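Local coordinates for Alpha/beta hydrolase family protein (PDB 3OOS) that probably hydrolyses a substrate not yet identified, as a member of the alpha/beta hydrolase fold family, at residues Lys92-Leu106 / Glu114-Ala126. Residues are numbered along the deposited sequence; the frame is centred on the assembly and turned at random.
Sequences KWGFAGHSAGGMLAL and ESLTKIIVGGAAA. With SO4 (sulfate ion), chain B.
The carbonyl oxygen of Gly122 accepts a hydrogen bond from the backbone N of Ser99 at 2.7 Å, the shortest between 92-106 and 114-126, with an N-H...O angle of 163°. At the other end of the strands a water links Lys92 NZ to Leu116 O. Between them the backbone ladder is parallel, the axes of 93-98 and 118-122 differing by 6° in direction; Trp93, Phe95 and Gly97 each donate through N and accept through O. The connecting helix 100-112 makes this a beta-alpha-beta unit inside the mixed sheet. The sharp strand-to-helix turn, with Ser99 at a positive phi of 62° and glycines at 97 and 101, matches the nucleophile elbow of alpha/beta hydrolases, where Ser99 would probably be the nucleophile. Its OG donates a hydrogen bond to sulfate O2 at 2.7 Å, and Ala100 N binds sulfate O3 at 3.0 Å; this ion, probably from the crystallisation liquor, is also held by His30 and Tyr32. The axes of 100-106 and 118-122 approach to 6.9 Å, with Val121 CG1 3.6 Å from Gly102 O. Beyond the strand, Ala124 CB packs 3.6 Å from Ser99 O, where the helix starts. One helical turn on, Leu106 crosses Ile119 and Val121 at about a right angle, its CD2 4.0 Å from Val121 CG2.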
loop_
_atom_site.group_PDB
_atom_site.type_symbol
_atom_site.label_atom_id
_atom_site.label_comp_id
_atom_site.label_asym_id
_atom_site.label_seq_id
_atom_site.Cartn_x
_atom_site.Cartn_y
_atom_site.Cartn_z
ATOM N N LYS A 92 -0.904 -7.204 19.645
ATOM C CA LYS A 92 -1.317 -6.103 18.781
ATOM C C LYS A 92 -0.126 -5.608 17.975
ATOM O O LYS A 92 1.010 -5.634 18.451
ATOM C CB LYS A 92 -1.896 -4.946 19.606
ATOM C CG LYS A 92 -3.241 -5.241 20.258
ATOM C CD LYS A 92 -3.625 -4.174 21.272
ATOM C CE LYS A 92 -4.029 -2.875 20.592
ATOM N NZ LYS A 92 -4.591 -1.896 21.567
ATOM N N TRP A 93 -0.387 -5.165 16.750
ATOM C CA TRP A 93 0.655 -4.518 15.949
ATOM C C TRP A 93 0.094 -3.366 15.125
ATOM O O TRP A 93 -1.125 -3.203 15.016
ATOM C CB TRP A 93 1.433 -5.521 15.073
ATOM C CG TRP A 93 0.652 -6.317 14.038
ATOM C CD1 TRP A 93 -0.682 -6.216 13.722
ATOM C CD2 TRP A 93 1.196 -7.309 13.159
ATOM N NE1 TRP A 93 -0.996 -7.103 12.716
ATOM C CE2 TRP A 93 0.139 -7.783 12.351
ATOM C CE3 TRP A 93 2.479 -7.849 12.980
ATOM C CZ2 TRP A 93 0.323 -8.776 11.381
ATOM C CZ3 TRP A 93 2.662 -8.835 12.016
ATOM C CH2 TRP A 93 1.590 -9.287 11.230
ATOM N N GLY A 94 0.983 -2.554 14.565
ATOM C CA GLY A 94 0.559 -1.479 13.677
ATOM C C GLY A 94 0.400 -2.021 12.271
ATOM O O GLY A 94 0.941 -3.079 11.940
ATOM N N PHE A 95 -0.365 -1.312 11.449
ATOM C CA PHE A 95 -0.406 -1.617 10.029
ATOM C C PHE A 95 -0.188 -0.358 9.209
ATOM O O PHE A 95 -0.843 0.655 9.437
ATOM C CB PHE A 95 -1.715 -2.295 9.605
ATOM C CG PHE A 95 -1.710 -2.729 8.162
ATOM C CD1 PHE A 95 -1.269 -3.997 7.808
ATOM C CD2 PHE A 95 -2.081 -1.843 7.152
ATOM C CE1 PHE A 95 -1.235 -4.393 6.465
ATOM C CE2 PHE A 95 -2.046 -2.226 5.808
ATOM C CZ PHE A 95 -1.622 -3.505 5.466
ATOM N N ALA A 96 0.726 -0.445 8.248
ATOM C CA ALA A 96 1.023 0.660 7.351
ATOM C C ALA A 96 0.871 0.224 5.898
ATOM O O ALA A 96 1.388 -0.818 5.489
ATOM C CB ALA A 96 2.432 1.193 7.607
ATOM N N GLY A 97 0.154 1.031 5.126
ATOM C CA GLY A 97 -0.052 0.751 3.710
ATOM C C GLY A 97 -0.140 2.018 2.884
ATOM O O GLY A 97 -0.589 3.063 3.370
ATOM N N HIS A 98 0.284 1.909 1.629
ATOM C CA HIS A 98 0.274 3.026 0.689
ATOM C C HIS A 98 -0.585 2.712 -0.529
ATOM O O HIS A 98 -0.493 1.619 -1.102
ATOM C CB HIS A 98 1.701 3.367 0.250
ATOM C CG HIS A 98 1.785 4.586 -0.612
ATOM N ND1 HIS A 98 1.649 5.860 -0.106
ATOM C CD2 HIS A 98 1.972 4.728 -1.945
ATOM C CE1 HIS A 98 1.753 6.736 -1.090
ATOM N NE2 HIS A 98 1.947 6.074 -2.217
ATOM N N SER A 99 -1.412 3.686 -0.911
ATOM C CA SER A 99 -2.297 3.605 -2.082
ATOM C C SER A 99 -3.302 2.467 -1.901
ATOM O O SER A 99 -4.081 2.508 -0.950
ATOM C CB SER A 99 -1.490 3.523 -3.382
ATOM O OG SER A 99 -2.304 3.840 -4.498
ATOM N N ALA A 100 -3.289 1.446 -2.763
ATOM C CA ALA A 100 -4.170 0.287 -2.541
ATOM C C ALA A 100 -3.886 -0.386 -1.193
ATOM O O ALA A 100 -4.799 -0.911 -0.548
ATOM C CB ALA A 100 -4.077 -0.719 -3.689
ATOM N N GLY A 101 -2.626 -0.347 -0.765
ATOM C CA GLY A 101 -2.248 -0.810 0.570
ATOM C C GLY A 101 -2.878 0.017 1.682
ATOM O O GLY A 101 -3.160 -0.501 2.765
ATOM N N GLY A 102 -3.086 1.307 1.417
ATOM C CA GLY A 102 -3.783 2.198 2.352
ATOM C C GLY A 102 -5.255 1.841 2.487
ATOM O O GLY A 102 -5.826 1.909 3.577
HETATM N N MSE A 103 -5.875 1.451 1.377
HETATM C CA MSE A 103 -7.254 0.975 1.412
HETATM C C MSE A 103 -7.338 -0.282 2.268
HETATM O O MSE A 103 -8.259 -0.434 3.073
HETATM C CB MSE A 103 -7.772 0.711 0.000
HETATM C CG MSE A 103 -7.795 1.952 -0.870
HETATM SE SE MSE A 103 -8.203 1.534 -2.720
HETATM C CE MSE A 103 -7.657 3.235 -3.484
ATOM N N LEU A 104 -6.360 -1.171 2.103
ATOM C CA LEU A 104 -6.284 -2.382 2.916
ATOM C C LEU A 104 -6.149 -2.046 4.409
ATOM O O LEU A 104 -6.777 -2.698 5.252
ATOM C CB LEU A 104 -5.134 -3.277 2.439
ATOM C CG LEU A 104 -4.957 -4.634 3.127
ATOM C CD1 LEU A 104 -6.206 -5.517 2.991
ATOM C CD2 LEU A 104 -3.728 -5.338 2.562
ATOM N N ALA A 105 -5.357 -1.020 4.722
ATOM C CA ALA A 105 -5.215 -0.519 6.097
ATOM C C ALA A 105 -6.559 -0.123 6.705
ATOM O O ALA A 105 -6.846 -0.440 7.863
ATOM C CB ALA A 105 -4.248 0.663 6.143
ATOM N N LEU A 106 -7.371 0.578 5.919
ATOM C CA LEU A 106 -8.687 1.013 6.376
ATOM C C LEU A 106 -9.596 -0.178 6.650
ATOM O O LEU A 106 -10.331 -0.180 7.635
ATOM C CB LEU A 106 -9.328 1.979 5.375
ATOM C CG LEU A 106 -8.570 3.299 5.156
ATOM C CD1 LEU A 106 -9.197 4.096 4.016
ATOM C CD2 LEU A 106 -8.495 4.157 6.433
ATOM N N GLU A 114 -9.252 -3.896 16.993
ATOM C CA GLU A 114 -8.826 -4.309 18.332
ATOM C C GLU A 114 -7.435 -4.937 18.317
ATOM O O GLU A 114 -6.737 -4.931 19.330
ATOM C CB GLU A 114 -9.843 -5.252 18.991
ATOM C CG GLU A 114 -9.426 -5.708 20.388
ATOM C CD GLU A 114 -10.572 -6.231 21.215
ATOM O OE1 GLU A 114 -11.425 -5.419 21.632
ATOM O OE2 GLU A 114 -10.604 -7.452 21.468
ATOM N N SER A 115 -7.028 -5.457 17.159
ATOM C CA SER A 115 -5.698 -6.041 16.996
ATOM C C SER A 115 -4.627 -5.027 16.591
ATOM O O SER A 115 -3.459 -5.388 16.456
ATOM C CB SER A 115 -5.742 -7.153 15.948
ATOM O OG SER A 115 -6.622 -8.183 16.346
ATOM N N LEU A 116 -5.021 -3.772 16.388
ATOM C CA LEU A 116 -4.107 -2.759 15.853
ATOM C C LEU A 116 -3.734 -1.683 16.864
ATOM O O LEU A 116 -4.596 -1.146 17.559
ATOM C CB LEU A 116 -4.699 -2.102 14.598
ATOM C CG LEU A 116 -5.010 -3.005 13.398
ATOM C CD1 LEU A 116 -5.778 -2.223 12.343
ATOM C CD2 LEU A 116 -3.738 -3.615 12.800
ATOM N N THR A 117 -2.440 -1.376 16.936
ATOM C CA THR A 117 -1.946 -0.270 17.760
ATOM C C THR A 117 -2.177 1.066 17.060
ATOM O O THR A 117 -2.307 2.110 17.713
ATOM C CB THR A 117 -0.439 -0.409 18.052
ATOM O OG1 THR A 117 0.276 -0.520 16.816
ATOM C CG2 THR A 117 -0.156 -1.639 18.906
ATOM N N LYS A 118 -2.220 1.018 15.729
ATOM C CA LYS A 118 -2.360 2.193 14.870
ATOM C C LYS A 118 -2.468 1.758 13.413
ATOM O O LYS A 118 -2.110 0.628 13.067
ATOM C CB LYS A 118 -1.138 3.116 15.008
ATOM C CG LYS A 118 0.167 2.535 14.430
ATOM C CD LYS A 118 1.398 3.264 14.945
ATOM C CE LYS A 118 1.787 2.777 16.334
ATOM N NZ LYS A 118 2.837 3.619 16.969
ATOM N N ILE A 119 -2.953 2.664 12.567
ATOM C CA ILE A 119 -2.796 2.518 11.119
ATOM C C ILE A 119 -2.064 3.724 10.542
ATOM O O ILE A 119 -2.207 4.851 11.036
ATOM C CB ILE A 119 -4.138 2.285 10.365
ATOM C CG1 ILE A 119 -5.168 3.372 10.708
ATOM C CG2 ILE A 119 -4.662 0.872 10.640
ATOM C CD1 ILE A 119 -6.461 3.299 9.895
ATOM N N ILE A 120 -1.244 3.460 9.529
ATOM C CA ILE A 120 -0.620 4.499 8.721
ATOM C C ILE A 120 -1.170 4.308 7.315
ATOM O O ILE A 120 -1.112 3.206 6.767
ATOM C CB ILE A 120 0.926 4.419 8.749
ATOM C CG1 ILE A 120 1.461 4.918 10.096
ATOM C CG2 ILE A 120 1.546 5.267 7.640
ATOM C CD1 ILE A 120 1.814 3.848 11.068
ATOM N N VAL A 121 -1.732 5.377 6.755
ATOM C CA VAL A 121 -2.507 5.288 5.517
ATOM C C VAL A 121 -2.066 6.368 4.537
ATOM O O VAL A 121 -2.333 7.553 4.743
ATOM C CB VAL A 121 -4.031 5.440 5.796
ATOM C CG1 VAL A 121 -4.841 5.199 4.523
ATOM C CG2 VAL A 121 -4.489 4.491 6.909
ATOM N N GLY A 122 -1.395 5.953 3.466
ATOM C CA GLY A 122 -0.872 6.896 2.480
ATOM C C GLY A 122 -1.577 6.855 1.144
ATOM O O GLY A 122 -1.915 5.778 0.649
ATOM N N GLY A 123 -1.812 8.037 0.570
ATOM C CA GLY A 123 -2.350 8.171 -0.788
ATOM C C GLY A 123 -3.544 7.289 -1.106
ATOM O O GLY A 123 -3.629 6.720 -2.196
ATOM N N ALA A 124 -4.474 7.180 -0.162
ATOM C CA ALA A 124 -5.598 6.262 -0.321
ATOM C C ALA A 124 -6.937 6.985 -0.431
ATOM O O ALA A 124 -6.994 8.204 -0.615
ATOM C CB ALA A 124 -5.613 5.238 0.818
ATOM N N ALA A 125 -8.014 6.214 -0.343
ATOM C CA ALA A 125 -9.364 6.756 -0.393
ATOM C C ALA A 125 -10.261 5.847 0.421
ATOM O O ALA A 125 -9.975 4.657 0.565
ATOM C CB ALA A 125 -9.852 6.844 -1.831
ATOM N N ALA A 126 -11.339 6.413 0.955
ATOM C CA ALA A 126 -12.293 5.667 1.777
ATOM C C ALA A 126 -13.385 4.981 0.945
ATOM O O ALA A 126 -14.208 4.238 1.485
ATOM C CB ALA A 126 -12.915 6.589 2.826
HETATM S S SO4 B . -0.900 1.267 -6.347
HETATM O O1 SO4 B . -1.552 0.701 -7.524
HETATM O O2 SO4 B . -0.845 2.716 -6.478
HETATM O O3 SO4 B . -1.646 0.884 -5.154
HETATM O O4 SO4 B . 0.459 0.734 -6.255
HETATM O O HOH W 1 -5.204 0.289 19.922
#